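Local coordinates for DNA endonuclease I-CvuI (Chlorella vulgaris, PDB 5A77), which cleaves double-stranded DNA as a LAGLIDADG homing endonuclease and is probably involved in the homing of the intron that encodes it, at residues 56-59 / 60-63; 87-90 / 91-95; 146-149 / 150-154. All blocks are in the same frame, centred on the assembly; numbering follows the deposited sequence.

Contact 1 (56-59 / 60-63); sequences ILLD and IQKI
L57 CG (chi1 -59°) and I60 CG1 (chi1 -72°) both stand beside their own backbone N, and this sets the two side chains next to each other on one face of helix 55-64. I60 then runs out almost straight (chi2 162°), and its CD1 comes alongside L57 CD2 at 4.1 Å, the two chains pointing the same way. The same torsions lay I60 against the preceding turn: CG1 sits 3.3 Å from I56 O, the carbonyl that also takes a weak bond from I60 N at 3.0 Å. I63 repeats this one turn on, with CG1 3.3 Å from D59 O, which accepts I63 N. In the αββαββα fold of the family this helix lies on the sheet, where L57 and I60 both touch V47 and F79, while I60 also meets L15 of the LAGLIDADG helix 6-22 and I56 packs on L100 of the second subunit. An alanine in place of I60 would probably open a gap between F79, V47 and L15 and leave L57 CD2 without the methyl that lies alongside it. Polar ends are placed elsewhere: Q61, extended, sends NE2 to G67 O. The inward face therefore packs mainly through aliphatic side chains, while the backbone amides supply the helical hydrogen bonds.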
loop_
_atom_site.group_PDB
_atom_site.type_symbol
_atom_site.label_atom_id
_atom_site.label_comp_id
_atom_site.label_asym_id
_atom_site.label_seq_id
_atom_site.Cartn_x
_atom_site.Cartn_y
_atom_site.Cartn_z
ATOM N N ILE B 56 10.032 1.884 8.756
ATOM C CA ILE B 56 9.612 0.787 7.874
ATOM C C ILE B 56 10.466 0.726 6.576
ATOM O O ILE B 56 10.733 -0.359 6.058
ATOM C CB ILE B 56 8.085 0.892 7.531
ATOM C CG1 ILE B 56 7.502 -0.468 7.116
ATOM C CG2 ILE B 56 7.797 1.966 6.483
ATOM C CD1 ILE B 56 7.467 -1.500 8.239
ATOM N N LEU B 57 10.912 1.880 6.083
ATOM C CA LEU B 57 11.749 1.940 4.890
ATOM C C LEU B 57 13.177 1.414 5.143
ATOM O O LEU B 57 13.827 0.886 4.235
ATOM C CB LEU B 57 11.807 3.374 4.362
ATOM C CG LEU B 57 10.448 3.961 4.002
ATOM C CD1 LEU B 57 10.613 5.338 3.411
ATOM C CD2 LEU B 57 9.753 3.050 3.012
ATOM N N LEU B 58 13.654 1.571 6.380
ATOM C CA LEU B 58 14.913 0.975 6.811
ATOM C C LEU B 58 14.769 -0.538 6.989
ATOM O O LEU B 58 15.708 -1.280 6.719
ATOM C CB LEU B 58 15.394 1.612 8.114
ATOM C CG LEU B 58 15.664 3.120 8.071
ATOM C CD1 LEU B 58 16.104 3.631 9.442
ATOM C CD2 LEU B 58 16.693 3.469 7.000
ATOM N N ASP B 59 13.599 -0.996 7.444
ATOM C CA ASP B 59 13.305 -2.433 7.471
ATOM C C ASP B 59 13.308 -3.033 6.051
ATOM O O ASP B 59 13.703 -4.178 5.841
ATOM C CB ASP B 59 11.952 -2.717 8.121
ATOM C CG ASP B 59 11.944 -2.479 9.620
ATOM O OD1 ASP B 59 13.032 -2.336 10.232
ATOM O OD2 ASP B 59 10.829 -2.463 10.193
ATOM N N ILE B 60 12.847 -2.261 5.079
ATOM C CA ILE B 60 12.742 -2.773 3.723
ATOM C C ILE B 60 14.129 -2.845 3.108
ATOM O O ILE B 60 14.463 -3.797 2.413
ATOM C CB ILE B 60 11.804 -1.908 2.860
ATOM C CG1 ILE B 60 10.349 -2.124 3.295
ATOM C CG2 ILE B 60 11.971 -2.251 1.385
ATOM C CD1 ILE B 60 9.389 -1.053 2.842
ATOM N N GLN B 61 14.946 -1.843 3.403
ATOM C CA GLN B 61 16.326 -1.822 2.944
ATOM C C GLN B 61 17.118 -3.009 3.473
ATOM O O GLN B 61 17.931 -3.588 2.749
ATOM C CB GLN B 61 17.005 -0.522 3.363
ATOM C CG GLN B 61 18.462 -0.460 2.978
ATOM C CD GLN B 61 19.149 0.766 3.537
ATOM O OE1 GLN B 61 19.363 0.880 4.750
ATOM N NE2 GLN B 61 19.497 1.700 2.654
ATOM N N LYS B 62 16.885 -3.365 4.732
ATOM C CA LYS B 62 17.602 -4.468 5.369
ATOM C C LYS B 62 17.191 -5.799 4.765
ATOM O O LYS B 62 18.041 -6.643 4.477
ATOM C CB LYS B 62 17.348 -4.487 6.880
ATOM C CG LYS B 62 18.070 -5.608 7.609
ATOM C CD LYS B 62 18.173 -5.307 9.087
ATOM C CE LYS B 62 19.117 -6.266 9.806
ATOM N NZ LYS B 62 19.436 -5.796 11.190
ATOM N N ILE B 63 15.884 -5.976 4.585
ATOM C CA ILE B 63 15.332 -7.173 3.957
ATOM C C ILE B 63 15.906 -7.385 2.557
ATOM O O ILE B 63 16.223 -8.509 2.165
ATOM C CB ILE B 63 13.795 -7.096 3.869
ATOM C CG1 ILE B 63 13.172 -7.336 5.242
ATOM C CG2 ILE B 63 13.250 -8.109 2.865
ATOM C CD1 ILE B 63 11.674 -7.428 5.208
#

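Contact 2 (87-90 / 91-95); sequences LQTT and LEKLL
The amide of Q88 and the carboxylate of E92 are the flat groups here, one turn apart, with their planes turned 75° against each other. The chains cross at an angle, with Q88 NE2 3.6 Å from E92 OE1, a loose polar approach; the same oxygen is 3.9 Å from Q88 CG, which places it beside the aliphatic part of the chain as well as the amide nitrogen. E92 gets there through an unusual first torsion, chi1 -11°, that nearly eclipses CG with the backbone N and brings CG to 3.1 Å from Q88 O. K93 lies on the neighbouring strip of the helix. Its extended chain runs alongside T89, CD 3.6 Å from T89 O and NZ near T89 CG2, before the amine makes a weak hydrogen bond to L64 O at the end of helix 55-64. Helix 84-94 closes the αββαββα core of the LAGLIDADG family, before the further helices that follow in this chain, and its other side is apolar. There L87 and L91 meet at a slant, L87 CD1 4.0 Å from L91 CG. L87 touches V43, L45 and V81 of the sheet, whereas L91 faces L109 of helix 102-114. T90, which also touches V81, divides its two branches: OG1, beside its own backbone N at chi1 -59°, is hydrogen-bonded to S86 O, and CG2 lies 4.1 Å from L94 CD1. T90 O accepts two amides, K93 N and L94 N, at 3.2 and 3.3 Å, just before the helix ends at L94.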
loop_
_atom_site.group_PDB
_atom_site.type_symbol
_atom_site.label_atom_id
_atom_site.label_comp_id
_atom_site.label_asym_id
_atom_site.label_seq_id
_atom_site.Cartn_x
_atom_site.Cartn_y
_atom_site.Cartn_z
ATOM N N LEU B 87 18.571 -3.302 -9.211
ATOM C CA LEU B 87 17.108 -3.288 -9.264
ATOM C C LEU B 87 16.620 -4.575 -9.900
ATOM O O LEU B 87 15.527 -5.049 -9.596
ATOM C CB LEU B 87 16.580 -2.066 -10.021
ATOM C CG LEU B 87 15.092 -2.113 -10.385
ATOM C CD1 LEU B 87 14.218 -2.274 -9.138
ATOM C CD2 LEU B 87 14.658 -0.904 -11.178
ATOM N N GLN B 88 17.437 -5.146 -10.774
ATOM C CA GLN B 88 17.155 -6.462 -11.331
ATOM C C GLN B 88 17.021 -7.411 -10.176
ATOM O O GLN B 88 15.979 -7.991 -9.961
ATOM C CB GLN B 88 18.255 -6.933 -12.303
ATOM C CG GLN B 88 17.927 -8.258 -12.995
ATOM C CD GLN B 88 19.088 -8.825 -13.802
ATOM O OE1 GLN B 88 20.064 -8.125 -14.094
ATOM N NE2 GLN B 88 18.980 -10.095 -14.178
ATOM N N THR B 89 18.072 -7.504 -9.382
ATOM C CA THR B 89 18.095 -8.412 -8.240
ATOM C C THR B 89 16.905 -8.261 -7.288
ATOM O O THR B 89 16.455 -9.233 -6.694
ATOM C CB THR B 89 19.405 -8.229 -7.476
ATOM O OG1 THR B 89 20.477 -8.604 -8.347
ATOM C CG2 THR B 89 19.457 -9.100 -6.235
ATOM N N THR B 90 16.364 -7.059 -7.170
ATOM C CA THR B 90 15.206 -6.888 -6.309
ATOM C C THR B 90 13.933 -7.447 -6.967
ATOM O O THR B 90 13.058 -7.997 -6.296
ATOM C CB THR B 90 14.999 -5.407 -5.934
ATOM O OG1 THR B 90 16.169 -4.934 -5.256
ATOM C CG2 THR B 90 13.802 -5.254 -5.017
ATOM N N LEU B 91 13.845 -7.335 -8.283
ATOM C CA LEU B 91 12.618 -7.680 -8.974
ATOM C C LEU B 91 12.342 -9.186 -8.978
ATOM O O LEU B 91 11.198 -9.590 -8.722
ATOM C CB LEU B 91 12.646 -7.118 -10.391
ATOM C CG LEU B 91 12.332 -5.619 -10.305
ATOM C CD1 LEU B 91 12.452 -4.909 -11.642
ATOM C CD2 LEU B 91 10.944 -5.418 -9.724
ATOM N N GLU B 92 13.373 -9.959 -9.194
ATOM C CA GLU B 92 13.298 -11.382 -9.176
ATOM C C GLU B 92 12.923 -11.930 -7.799
ATOM O O GLU B 92 12.538 -13.064 -7.662
ATOM C CB GLU B 92 14.629 -11.979 -9.665
ATOM C CG GLU B 92 15.634 -11.007 -10.295
ATOM C CD GLU B 92 16.613 -11.669 -11.261
ATOM O OE1 GLU B 92 16.281 -11.792 -12.447
ATOM O OE2 GLU B 92 17.724 -12.053 -10.853
ATOM N N LYS B 93 13.057 -11.122 -6.770
ATOM C CA LYS B 93 12.649 -11.475 -5.412
ATOM C C LYS B 93 11.152 -11.317 -5.296
ATOM O O LYS B 93 10.469 -12.199 -4.790
ATOM C CB LYS B 93 13.360 -10.609 -4.374
ATOM C CG LYS B 93 14.696 -11.158 -3.940
ATOM C CD LYS B 93 15.546 -10.073 -3.342
ATOM C CE LYS B 93 16.955 -10.558 -3.113
ATOM N NZ LYS B 93 17.871 -9.410 -2.841
ATOM N N LEU B 94 10.650 -10.195 -5.801
ATOM C CA LEU B 94 9.243 -9.827 -5.663
ATOM C C LEU B 94 8.348 -10.450 -6.728
ATOM O O LEU B 94 7.214 -10.835 -6.446
ATOM C CB LEU B 94 9.107 -8.305 -5.701
ATOM C CG LEU B 94 9.903 -7.653 -4.568
ATOM C CD1 LEU B 94 9.821 -6.129 -4.585
ATOM C CD2 LEU B 94 9.409 -8.206 -3.248
ATOM N N LEU B 95 8.880 -10.540 -7.945
ATOM C CA LEU B 95 8.176 -11.021 -9.140
ATOM C C LEU B 95 7.168 -12.154 -8.920
ATOM O O LEU B 95 6.028 -12.046 -9.370
ATOM C CB LEU B 95 9.211 -11.459 -10.173
ATOM C CG LEU B 95 8.984 -11.200 -11.651
ATOM C CD1 LEU B 95 8.386 -9.827 -11.866
ATOM C CD2 LEU B 95 10.336 -11.320 -12.341
#

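Contact 3 (146-149 / 150-154); sequences LAEN and VRECL
A salt-bridge network of E148, R151 and E152 runs along the outer side of helix 147-156, near its start. E148, bent at chi2, lies beside R151, pointing the same way, and OE2 reaches R151 NE at 3.0 Å from the edge of the guanidinium, near its plane. The ion pair is sound in distance but poorly directed as a hydrogen bond: the N-H...O angle is only 121°, so the bond is weak, and the carboxylate is turned 67° from the guanidinium. An equally short approach of R151 CD to that oxygen makes the detailed placement of the pair doubtful. E152 comes at the same group differently, over one face and offset toward the rim, with OE1 3.8 Å from R151 NH2, a long pairing of charges with no N-H directed at it. The two glutamates bring OE1 to within 4.1 Å of each other, a closeness that the guanidinium beside both probably eases. At the helix start L146 holds the N-cap position, and N149 OD1, three residues on, accepts L146 N at 3.1 Å. Separately, the backbone L146 O accepts N149 N at 3.0 Å, while D132 of helix 121-135 binds the backbone N of A147. On that same helix M125 and L129 cover the methyl of A147, and M125 also meets the chain of R151. Further along, C153 N bonds to N149 O at 3.1 Å, carrying the regular helix onward.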
loop_
_atom_site.group_PDB
_atom_site.type_symbol
_atom_site.label_atom_id
_atom_site.label_comp_id
_atom_site.label_asym_id
_atom_site.label_seq_id
_atom_site.Cartn_x
_atom_site.Cartn_y
_atom_site.Cartn_z
ATOM N N LEU B 146 9.154 11.887 -23.863
ATOM C CA LEU B 146 8.804 10.587 -24.432
ATOM C C LEU B 146 9.839 10.098 -25.443
ATOM O O LEU B 146 10.789 10.820 -25.777
ATOM C CB LEU B 146 7.431 10.655 -25.093
ATOM C CG LEU B 146 6.247 10.786 -24.137
ATOM C CD1 LEU B 146 5.312 11.881 -24.640
ATOM C CD2 LEU B 146 5.526 9.448 -23.982
ATOM N N ALA B 147 9.657 8.867 -25.917
ATOM C CA ALA B 147 10.565 8.285 -26.899
ATOM C C ALA B 147 10.712 9.172 -28.128
ATOM O O ALA B 147 11.826 9.352 -28.621
ATOM C CB ALA B 147 10.102 6.902 -27.309
ATOM N N GLU B 148 9.599 9.734 -28.607
ATOM C CA GLU B 148 9.615 10.586 -29.803
ATOM C C GLU B 148 10.616 11.738 -29.670
ATOM O O GLU B 148 11.171 12.200 -30.669
ATOM C CB GLU B 148 8.221 11.154 -30.093
ATOM C CG GLU B 148 7.556 10.666 -31.384
ATOM C CD GLU B 148 8.510 10.530 -32.582
ATOM O OE1 GLU B 148 9.037 11.554 -33.078
ATOM O OE2 GLU B 148 8.703 9.388 -33.055
ATOM N N ASN B 149 10.840 12.202 -28.439
ATOM C CA ASN B 149 11.841 13.237 -28.205
ATOM C C ASN B 149 13.248 12.683 -28.426
ATOM O O ASN B 149 14.047 13.262 -29.172
ATOM C CB ASN B 149 11.709 13.822 -26.796
ATOM C CG ASN B 149 10.353 14.466 -26.558
ATOM O OD1 ASN B 149 9.844 14.480 -25.439
ATOM N ND2 ASN B 149 9.757 14.992 -27.617
ATOM N N VAL B 150 13.532 11.549 -27.794
ATOM C CA VAL B 150 14.813 10.876 -27.951
ATOM C C VAL B 150 15.104 10.560 -29.422
ATOM O O VAL B 150 16.177 10.911 -29.943
ATOM C CB VAL B 150 14.856 9.582 -27.120
ATOM C CG1 VAL B 150 16.070 8.753 -27.455
ATOM C CG2 VAL B 150 14.864 9.927 -25.662
ATOM N N ARG B 151 14.150 9.918 -30.093
ATOM C CA ARG B 151 14.366 9.480 -31.461
ATOM C C ARG B 151 14.694 10.676 -32.351
ATOM O O ARG B 151 15.600 10.613 -33.189
ATOM C CB ARG B 151 13.152 8.731 -32.008
ATOM C CG ARG B 151 12.518 9.360 -33.222
ATOM C CD ARG B 151 11.446 8.476 -33.814
ATOM N NE ARG B 151 10.880 9.067 -35.026
ATOM C CZ ARG B 151 11.473 9.020 -36.214
ATOM N NH1 ARG B 151 12.644 8.411 -36.321
ATOM N NH2 ARG B 151 10.907 9.572 -37.285
ATOM N N GLU B 152 14.000 11.784 -32.145
ATOM C CA GLU B 152 14.166 12.888 -33.064
ATOM C C GLU B 152 15.478 13.627 -32.859
ATOM O O GLU B 152 16.107 14.049 -33.828
ATOM C CB GLU B 152 12.953 13.826 -32.970
ATOM C CG GLU B 152 12.807 14.704 -34.203
ATOM C CD GLU B 152 12.324 13.967 -35.471
ATOM O OE1 GLU B 152 12.105 12.725 -35.470
ATOM O OE2 GLU B 152 12.196 14.669 -36.495
ATOM N N CYS B 153 15.893 13.755 -31.606
ATOM C CA CYS B 153 17.137 14.430 -31.267
ATOM C C CYS B 153 18.325 13.519 -31.592
ATOM O O CYS B 153 19.417 13.986 -31.911
ATOM C CB CYS B 153 17.144 14.818 -29.788
ATOM S SG CYS B 153 18.741 15.230 -29.068
ATOM N N LEU B 154 18.096 12.210 -31.535
ATOM C CA LEU B 154 19.064 11.233 -32.009
ATOM C C LEU B 154 19.262 11.436 -33.498
ATOM O O LEU B 154 20.390 11.369 -34.008
ATOM C CB LEU B 154 18.588 9.806 -31.743
ATOM C CG LEU B 154 18.776 9.229 -30.342
ATOM C CD1 LEU B 154 18.236 7.804 -30.252
ATOM C CD2 LEU B 154 20.237 9.287 -29.906
#

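How the contacts relate
All three contacts are short runs of about two helical turns with one side buried, but they belong to different parts of the chain. Contacts 1 and 2, with centres about 15 Å apart, sit on helices that rest on the same strands, 39-50 and 76-82. Both bury an apolar face on the sheet and turn a polar side outward, contact 1 alone also reaching the second subunit. Contact 3 lies about 37 Å from contact 1 and about 29 Å from contact 2, centre to centre, across the chain's centre. With two buried residues of eight it is nearer the surface; it packs on helix 121-135, and charge and capping dominate it.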